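Local coordinates for putative uncharacterized protein (Pyrococcus abyssi virus 1, PDB 4HR1) that is of unknown function but is an all-helical, bromodomain-like viral protein that occurs as a two-chain assembly, at residues Phe22-Met27 and Glu38-Leu43; Ser14-Ala19 and Glu90-Glu95. All coordinates share one frame; numbering follows the deposited sequence.

Interaction 1 (Phe22-Met27 and Glu38-Leu43); sequences FLKGYM and EQVEKL
V40 reaches from helix 34-54 toward helix 6-30 and parts its two methyls between different neighbours there. CG1 lies against the aliphatic part of K24, 3.7 Å from K24 CG, while CG2 lies 3.4 Å from M27 CE and 3.8 Å from M27 SD. With CG1 anti to its backbone N (chi1 158°), V40 turns one branch to each side chain, and it buries more surface here than any other residue of the two segments. M27 is extended beyond CG, so its thioether end runs past V40 in the opposite sense. L23 backs the valine less closely, its CB 4.2 Å from V40 CG2. K24 is extended as well and reaches across to helix 34-54, crossing V40 at a slant; its NZ forms a salt bridge of 2.8 Å with E41 OE1, taken on the syn lone pair of the carboxylate. E41 meets it by folding about its CB-CG bond (chi2 56°), which brings the acid back toward helix 6-30. The charged pair thus borders the apolar patch on one flank, where both residues are partly exposed; on the buried side M27 and V40 also touch E95 of helix 72-98. F22 and Y26 face elsewhere, making edge-to-face ring contacts with Y59 of the neighbouring subunit. The short segments run at 166° with axes 10.7 Å apart, an antiparallel helical hairpin typical of up-and-down helical bundles.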
ATOM      1  N   PHE B  22       2.138   9.021   6.778  1.00 38.51           N
ATOM      2  CA  PHE B  22       2.429  10.433   6.911  1.00 38.16           C
ATOM      3  C   PHE B  22       1.917  10.947   8.286  1.00 45.13           C
ATOM      4  O   PHE B  22       2.594  11.772   8.897  1.00 45.86           O
ATOM      5  CB  PHE B  22       1.797  11.190   5.728  1.00 39.00           C
ATOM      6  CG  PHE B  22       1.940  12.693   5.723  1.00 40.08           C
ATOM      7  CD1 PHE B  22       0.916  13.508   6.197  1.00 42.11           C
ATOM      8  CD2 PHE B  22       3.070  13.301   5.186  1.00 42.06           C
ATOM      9  CE1 PHE B  22       1.042  14.906   6.190  1.00 42.06           C
ATOM     10  CE2 PHE B  22       3.198  14.697   5.185  1.00 44.40           C
ATOM     11  CZ  PHE B  22       2.178  15.492   5.683  1.00 41.74           C
ATOM     12  N   LEU B  23       0.742  10.454   8.772  1.00 42.48           N
ATOM     13  CA  LEU B  23       0.173  10.885  10.066  1.00 42.67           C
ATOM     14  C   LEU B  23       0.974  10.325  11.225  1.00 45.44           C
ATOM     15  O   LEU B  23       1.317  11.069  12.131  1.00 45.39           O
ATOM     16  CB  LEU B  23      -1.331  10.543  10.224  1.00 42.57           C
ATOM     17  CG  LEU B  23      -2.316  11.352   9.386  1.00 46.11           C
ATOM     18  CD1 LEU B  23      -3.630  10.630   9.280  1.00 45.22           C
ATOM     19  CD2 LEU B  23      -2.508  12.760   9.943  1.00 48.64           C
ATOM     20  N   LYS B  24       1.305   9.035  11.173  1.00 41.70           N
ATOM     21  CA  LYS B  24       2.142   8.368  12.166  1.00 42.58           C
ATOM     22  C   LYS B  24       3.552   9.003  12.203  1.00 51.72           C
ATOM     23  O   LYS B  24       4.159   9.112  13.277  1.00 51.89           O
ATOM     24  CB  LYS B  24       2.244   6.861  11.864  1.00 43.23           C
ATOM     25  CG  LYS B  24       0.968   6.098  12.146  1.00 35.74           C
ATOM     26  CD  LYS B  24       1.234   4.624  12.299  1.00 44.58           C
ATOM     27  CE  LYS B  24      -0.047   3.872  12.506  1.00 54.37           C
ATOM     28  NZ  LYS B  24       0.198   2.506  13.041  1.00 66.30           N
ATOM     29  N   GLY B  25       4.030   9.425  11.028  1.00 51.43           N
ATOM     30  CA  GLY B  25       5.322  10.072  10.836  1.00 52.49           C
ATOM     31  C   GLY B  25       5.416  11.404  11.539  1.00 57.90           C
ATOM     32  O   GLY B  25       6.421  11.685  12.189  1.00 58.60           O
ATOM     33  N   TYR B  26       4.363  12.226  11.409  1.00 55.02           N
ATOM     34  CA  TYR B  26       4.227  13.541  12.041  1.00 55.78           C
ATOM     35  C   TYR B  26       4.121  13.419  13.568  1.00 59.89           C
ATOM     36  O   TYR B  26       4.745  14.195  14.289  1.00 58.05           O
ATOM     37  CB  TYR B  26       2.984  14.234  11.477  1.00 57.56           C
ATOM     38  CG  TYR B  26       2.455  15.404  12.278  1.00 60.31           C
ATOM     39  CD1 TYR B  26       2.928  16.696  12.055  1.00 62.73           C
ATOM     40  CD2 TYR B  26       1.405  15.241  13.180  1.00 61.13           C
ATOM     41  CE1 TYR B  26       2.373  17.795  12.713  1.00 62.61           C
ATOM     42  CE2 TYR B  26       0.875  16.326  13.878  1.00 62.05           C
ATOM     43  CZ  TYR B  26       1.352  17.604  13.628  1.00 68.07           C
ATOM     44  OH  TYR B  26       0.825  18.683  14.288  1.00 66.74           O
ATOM     45  N   MET B  27       3.287  12.471  14.037  1.00 57.67           N
ATOM     46  CA  MET B  27       3.027  12.208  15.449  1.00 58.30           C
ATOM     47  C   MET B  27       4.278  11.822  16.211  1.00 68.21           C
ATOM     48  O   MET B  27       4.407  12.203  17.367  1.00 69.03           O
ATOM     49  CB  MET B  27       1.938  11.142  15.614  1.00 59.49           C
ATOM     50  CG  MET B  27       0.551  11.704  15.466  1.00 61.24           C
ATOM     51  SD  MET B  27      -0.728  10.439  15.454  1.00 63.56           S
ATOM     52  CE  MET B  27      -2.114  11.475  15.290  1.00 60.42           C
ATOM     53  N   GLU B  38      -4.599   6.242  18.765  1.00 59.92           N
ATOM     54  CA  GLU B  38      -5.749   5.346  18.624  1.00 59.81           C
ATOM     55  C   GLU B  38      -6.732   5.740  17.507  1.00 61.02           C
ATOM     56  O   GLU B  38      -7.280   4.852  16.851  1.00 61.11           O
ATOM     57  CB  GLU B  38      -6.460   5.149  19.972  1.00 61.68           C
ATOM     58  CG  GLU B  38      -5.775   4.111  20.854  1.00 75.75           C
ATOM     59  CD  GLU B  38      -6.258   3.984  22.289  1.00104.01           C
ATOM     60  OE1 GLU B  38      -6.738   4.993  22.859  1.00102.10           O
ATOM     61  OE2 GLU B  38      -6.114   2.877  22.861  1.00 98.73           O
ATOM     62  N   GLN B  39      -6.928   7.045  17.262  1.00 55.37           N
ATOM     63  CA  GLN B  39      -7.803   7.494  16.174  1.00 55.13           C
ATOM     64  C   GLN B  39      -7.146   7.282  14.776  1.00 57.53           C
ATOM     65  O   GLN B  39      -7.848   7.105  13.778  1.00 57.11           O
ATOM     66  CB  GLN B  39      -8.314   8.930  16.389  1.00 56.52           C
ATOM     67  CG  GLN B  39      -7.225   9.995  16.322  1.00 76.14           C
ATOM     68  CD  GLN B  39      -7.683  11.396  16.648  1.00 87.08           C
ATOM     69  OE1 GLN B  39      -8.863  11.665  16.935  1.00 74.63           O
ATOM     70  NE2 GLN B  39      -6.735  12.329  16.582  1.00 78.94           N
ATOM     71  N   VAL B  40      -5.804   7.266  14.724  1.00 52.72           N
ATOM     72  CA  VAL B  40      -5.046   6.983  13.502  1.00 51.59           C
ATOM     73  C   VAL B  40      -5.160   5.461  13.255  1.00 53.80           C
ATOM     74  O   VAL B  40      -5.382   5.016  12.119  1.00 53.26           O
ATOM     75  CB  VAL B  40      -3.590   7.504  13.613  1.00 54.94           C
ATOM     76  CG1 VAL B  40      -2.641   6.783  12.648  1.00 55.14           C
ATOM     77  CG2 VAL B  40      -3.547   9.006  13.392  1.00 53.94           C
ATOM     78  N   GLU B  41      -5.100   4.688  14.345  1.00 48.68           N
ATOM     79  CA  GLU B  41      -5.241   3.242  14.303  1.00 48.77           C
ATOM     80  C   GLU B  41      -6.647   2.774  13.897  1.00 52.44           C
ATOM     81  O   GLU B  41      -6.784   1.667  13.376  1.00 52.15           O
ATOM     82  CB  GLU B  41      -4.794   2.606  15.630  1.00 50.00           C
ATOM     83  CG  GLU B  41      -4.186   1.216  15.463  1.00 58.30           C
ATOM     84  CD  GLU B  41      -3.005   1.066  14.512  1.00 70.41           C
ATOM     85  OE1 GLU B  41      -2.311   2.073  14.228  1.00 43.51           O
ATOM     86  OE2 GLU B  41      -2.769  -0.077  14.062  1.00 67.25           O
ATOM     87  N   LYS B  42      -7.681   3.595  14.145  1.00 48.60           N
ATOM     88  CA  LYS B  42      -9.048   3.258  13.750  1.00 48.08           C
ATOM     89  C   LYS B  42      -9.142   3.404  12.248  1.00 50.00           C
ATOM     90  O   LYS B  42      -9.730   2.547  11.601  1.00 49.57           O
ATOM     91  CB  LYS B  42     -10.086   4.126  14.475  1.00 51.21           C
ATOM     92  CG  LYS B  42     -10.322   3.665  15.913  1.00 71.25           C
ATOM     93  CD  LYS B  42     -11.317   4.550  16.669  1.00 82.77           C
ATOM     94  CE  LYS B  42     -11.635   4.022  18.054  1.00 91.39           C
ATOM     95  NZ  LYS B  42     -10.525   4.251  19.020  1.00 97.52           N
ATOM     96  N   LEU B  43      -8.449   4.420  11.691  1.00 45.58           N
ATOM     97  CA  LEU B  43      -8.359   4.700  10.264  1.00 44.60           C
ATOM     98  C   LEU B  43      -7.624   3.590   9.522  1.00 49.06           C
ATOM     99  O   LEU B  43      -8.168   3.049   8.559  1.00 49.31           O
ATOM    100  CB  LEU B  43      -7.717   6.070  10.026  1.00 44.50           C
ATOM    101  CG  LEU B  43      -8.588   7.296  10.401  1.00 48.61           C
ATOM    102  CD1 LEU B  43      -7.833   8.597  10.183  1.00 48.50           C
ATOM    103  CD2 LEU B  43      -9.875   7.340   9.600  1.00 47.84           C
TER

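Interaction 2 (Ser14-Ala19 and Glu90-Glu95)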
ATOM      1  N   SER B  14      -3.371   2.493  -1.613  1.00 40.62           N
ATOM      2  CA  SER B  14      -2.003   3.012  -1.455  1.00 40.52           C
ATOM      3  C   SER B  14      -1.962   4.452  -0.948  1.00 42.52           C
ATOM      4  O   SER B  14      -1.114   4.769  -0.111  1.00 43.56           O
ATOM      5  CB  SER B  14      -1.204   2.914  -2.760  1.00 45.32           C
ATOM      6  OG  SER B  14      -1.052   1.578  -3.210  1.00 58.13           O
ATOM      7  N   TRP B  15      -2.829   5.328  -1.469  1.00 37.43           N
ATOM      8  CA  TRP B  15      -2.872   6.732  -1.041  1.00 36.78           C
ATOM      9  C   TRP B  15      -3.250   6.817   0.443  1.00 40.78           C
ATOM     10  O   TRP B  15      -2.613   7.551   1.209  1.00 39.23           O
ATOM     11  CB  TRP B  15      -3.870   7.538  -1.875  1.00 34.50           C
ATOM     12  CG  TRP B  15      -3.772   9.025  -1.657  1.00 35.12           C
ATOM     13  CD1 TRP B  15      -3.135   9.920  -2.457  1.00 38.09           C
ATOM     14  CD2 TRP B  15      -4.302   9.780  -0.551  1.00 34.87           C
ATOM     15  NE1 TRP B  15      -3.261  11.192  -1.943  1.00 37.95           N
ATOM     16  CE2 TRP B  15      -4.001  11.138  -0.791  1.00 38.84           C
ATOM     17  CE3 TRP B  15      -5.101   9.454   0.564  1.00 35.83           C
ATOM     18  CZ2 TRP B  15      -4.420  12.164   0.065  1.00 37.76           C
ATOM     19  CZ3 TRP B  15      -5.505  10.471   1.421  1.00 36.76           C
ATOM     20  CH2 TRP B  15      -5.143  11.805   1.181  1.00 37.40           C
ATOM     21  N   LEU B  16      -4.280   6.040   0.822  1.00 37.46           N
ATOM     22  CA  LEU B  16      -4.802   5.963   2.178  1.00 37.55           C
ATOM     23  C   LEU B  16      -3.690   5.472   3.145  1.00 39.29           C
ATOM     24  O   LEU B  16      -3.452   6.113   4.167  1.00 37.61           O
ATOM     25  CB  LEU B  16      -6.044   5.036   2.229  1.00 37.27           C
ATOM     26  CG  LEU B  16      -7.347   5.530   1.594  1.00 42.00           C
ATOM     27  CD1 LEU B  16      -8.414   4.486   1.714  1.00 41.90           C
ATOM     28  CD2 LEU B  16      -7.863   6.758   2.269  1.00 45.87           C
ATOM     29  N   ARG B  17      -2.980   4.389   2.764  1.00 35.42           N
ATOM     30  CA  ARG B  17      -1.871   3.791   3.534  1.00 35.66           C
ATOM     31  C   ARG B  17      -0.670   4.729   3.720  1.00 39.70           C
ATOM     32  O   ARG B  17      -0.070   4.721   4.789  1.00 40.00           O
ATOM     33  CB  ARG B  17      -1.427   2.452   2.945  1.00 33.30           C
ATOM     34  CG  ARG B  17      -2.488   1.376   3.048  1.00 38.76           C
ATOM     35  CD  ARG B  17      -1.894   0.081   3.496  1.00 39.32           C
ATOM     36  NE  ARG B  17      -2.393  -1.029   2.703  1.00 46.83           N
ATOM     37  CZ  ARG B  17      -3.266  -1.924   3.140  1.00 63.34           C
ATOM     38  NH1 ARG B  17      -3.768  -1.826   4.364  1.00 50.00           N
ATOM     39  NH2 ARG B  17      -3.641  -2.930   2.356  1.00 50.00           N
ATOM     40  N   THR B  18      -0.381   5.560   2.709  1.00 36.33           N
ATOM     41  CA  THR B  18       0.694   6.556   2.692  1.00 36.38           C
ATOM     42  C   THR B  18       0.305   7.733   3.565  1.00 41.47           C
ATOM     43  O   THR B  18       1.160   8.263   4.270  1.00 41.59           O
ATOM     44  CB  THR B  18       1.023   6.977   1.228  1.00 37.03           C
ATOM     45  OG1 THR B  18       1.413   5.814   0.499  1.00 39.18           O
ATOM     46  CG2 THR B  18       2.146   8.003   1.137  1.00 28.11           C
ATOM     47  N   ALA B  19      -0.983   8.155   3.515  1.00 38.49           N
ATOM     48  CA  ALA B  19      -1.493   9.258   4.336  1.00 36.85           C
ATOM     49  C   ALA B  19      -1.421   8.876   5.835  1.00 36.80           C
ATOM     50  O   ALA B  19      -1.019   9.697   6.660  1.00 35.01           O
ATOM     51  CB  ALA B  19      -2.910   9.600   3.929  1.00 37.51           C
ATOM     52  N   GLU B  90     -11.856  11.261   3.230  1.00 35.85           N
ATOM     53  CA  GLU B  90     -12.290  12.506   3.875  1.00 35.05           C
ATOM     54  C   GLU B  90     -12.048  12.483   5.395  1.00 36.33           C
ATOM     55  O   GLU B  90     -11.721  13.527   5.968  1.00 33.71           O
ATOM     56  CB  GLU B  90     -13.755  12.844   3.536  1.00 36.84           C
ATOM     57  CG  GLU B  90     -13.898  14.054   2.622  1.00 51.48           C
ATOM     58  CD  GLU B  90     -13.483  15.425   3.145  1.00 70.66           C
ATOM     59  OE1 GLU B  90     -12.750  16.134   2.419  1.00 64.33           O
ATOM     60  OE2 GLU B  90     -13.933  15.818   4.245  1.00 54.90           O
ATOM     61  N   GLN B  91     -12.157  11.280   6.032  1.00 33.22           N
ATOM     62  CA  GLN B  91     -11.880  11.117   7.459  1.00 34.17           C
ATOM     63  C   GLN B  91     -10.422  11.473   7.795  1.00 43.48           C
ATOM     64  O   GLN B  91     -10.182  12.130   8.814  1.00 45.36           O
ATOM     65  CB  GLN B  91     -12.194   9.699   7.902  1.00 35.15           C
ATOM     66  CG  GLN B  91     -13.645   9.514   8.343  1.00 42.39           C
ATOM     67  CD  GLN B  91     -14.000   8.065   8.499  1.00 59.43           C
ATOM     68  OE1 GLN B  91     -13.198   7.236   8.923  1.00 54.17           O
ATOM     69  NE2 GLN B  91     -15.206   7.715   8.123  1.00 62.37           N
ATOM     70  N   ILE B  92      -9.467  11.078   6.906  1.00 40.15           N
ATOM     71  CA  ILE B  92      -8.030  11.333   6.984  1.00 40.18           C
ATOM     72  C   ILE B  92      -7.759  12.805   6.831  1.00 44.13           C
ATOM     73  O   ILE B  92      -6.915  13.331   7.549  1.00 44.68           O
ATOM     74  CB  ILE B  92      -7.257  10.456   5.935  1.00 43.94           C
ATOM     75  CG1 ILE B  92      -7.035   9.030   6.485  1.00 43.88           C
ATOM     76  CG2 ILE B  92      -5.925  11.102   5.486  1.00 43.94           C
ATOM     77  CD1 ILE B  92      -6.741   8.027   5.507  1.00 51.99           C
ATOM     78  N   ILE B  93      -8.457  13.476   5.890  1.00 41.04           N
ATOM     79  CA  ILE B  93      -8.350  14.923   5.646  1.00 40.58           C
ATOM     80  C   ILE B  93      -8.767  15.651   6.936  1.00 46.35           C
ATOM     81  O   ILE B  93      -8.074  16.560   7.379  1.00 46.84           O
ATOM     82  CB  ILE B  93      -9.236  15.340   4.434  1.00 43.68           C
ATOM     83  CG1 ILE B  93      -8.793  14.671   3.095  1.00 43.76           C
ATOM     84  CG2 ILE B  93      -9.414  16.876   4.307  1.00 45.20           C
ATOM     85  CD1 ILE B  93      -7.439  15.113   2.472  1.00 48.54           C
ATOM     86  N   VAL B  94      -9.896  15.224   7.534  1.00 43.57           N
ATOM     87  CA  VAL B  94     -10.444  15.748   8.789  1.00 43.25           C
ATOM     88  C   VAL B  94      -9.359  15.574   9.868  1.00 45.74           C
ATOM     89  O   VAL B  94      -8.996  16.555  10.525  1.00 45.61           O
ATOM     90  CB  VAL B  94     -11.811  15.063   9.130  1.00 46.47           C
ATOM     91  CG1 VAL B  94     -12.120  15.080  10.627  1.00 46.23           C
ATOM     92  CG2 VAL B  94     -12.953  15.692   8.332  1.00 46.00           C
ATOM     93  N   GLU B  95      -8.787  14.354   9.963  1.00 39.71           N
ATOM     94  CA  GLU B  95      -7.698  14.012  10.871  1.00 38.96           C
ATOM     95  C   GLU B  95      -6.481  14.943  10.720  1.00 46.40           C
ATOM     96  O   GLU B  95      -5.943  15.393  11.727  1.00 46.98           O
ATOM     97  CB  GLU B  95      -7.328  12.528  10.761  1.00 39.32           C
ATOM     98  CG  GLU B  95      -6.222  12.079  11.708  1.00 51.08           C
ATOM     99  CD  GLU B  95      -6.493  12.094  13.202  1.00 70.41           C
ATOM    100  OE1 GLU B  95      -7.647  12.370  13.606  1.00 55.90           O
ATOM    101  OE2 GLU B  95      -5.552  11.787  13.970  1.00 65.65           O
TER
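The A19 methyl of helix 6-30 faces I92 of helix 72-98 directly, while W15 and L16 bring their ends in from its flanks. The close packing is divided between the two branches of I92, which points toward helix 6-30. CG2 sits 3.7 Å from A19 CB and 4.1 Å from W15 CZ3; the other arm, CG1 anti to the carbonyl carbon (chi1 -82°), carries CD1 to 3.7 Å from L16 CD2. A19 and I92 are also the nearest pair of the two backbones, CA to CA 7.4 Å. L16 and I92 pass at an angle to one another, whereas W15 and I92 slide by in opposite directions, and the indole meets the CG2 methyl obliquely.

Toward I93 the contact thins. That residue is partly exposed and offers only its CD1, 4.2 Å from W15 CH2, again oblique to the ring. Further round helix 72-98, E90 and V94 are exposed and take no part. No hydrogen bond joins the two segments, and the side-chain contacts between them are all apolar. Away from I92, T18 OG1 donates to S14 O at 2.8 Å, and T18 N reaches the same carbonyl oxygen from the opposite face of its plane, so one oxygen is gripped twice. D119 OD1 lies within hydrogen-bonding distance of the same hydroxyl.

The segments are nearly parallel, at 20° with axes 10.8 Å apart. Helix 105-119 covers W15 and T18 through L115, K89 makes a cation-pi contact with the indole, and R17 forms a salt bridge with D48 of helix 34-54. S14, R17 and T18 also pack on the neighbouring subunit, placing this part of helix 6-30 between its own bundle and the second chain.

In the fold
From the N terminus, helix 6-30 first supplies 14-19 and then 22-27, so both contacts share it. The chain turns after it, and helix 34-54 brings 38-43 back beside 22-27: interaction 1 closes a short loop with ten residues between its segments. Only after helix 56-63 and most of helix 72-98 does 90-95 return to 14-19, so interaction 2 closes a long loop in which interaction 1 is nested. Their centres lie 9 Å apart and they touch directly, L43 CD2 being 3.4 Å from Q91 OE1. Together they tie helices 6-30, 34-54 and 72-98 into one helical bundle.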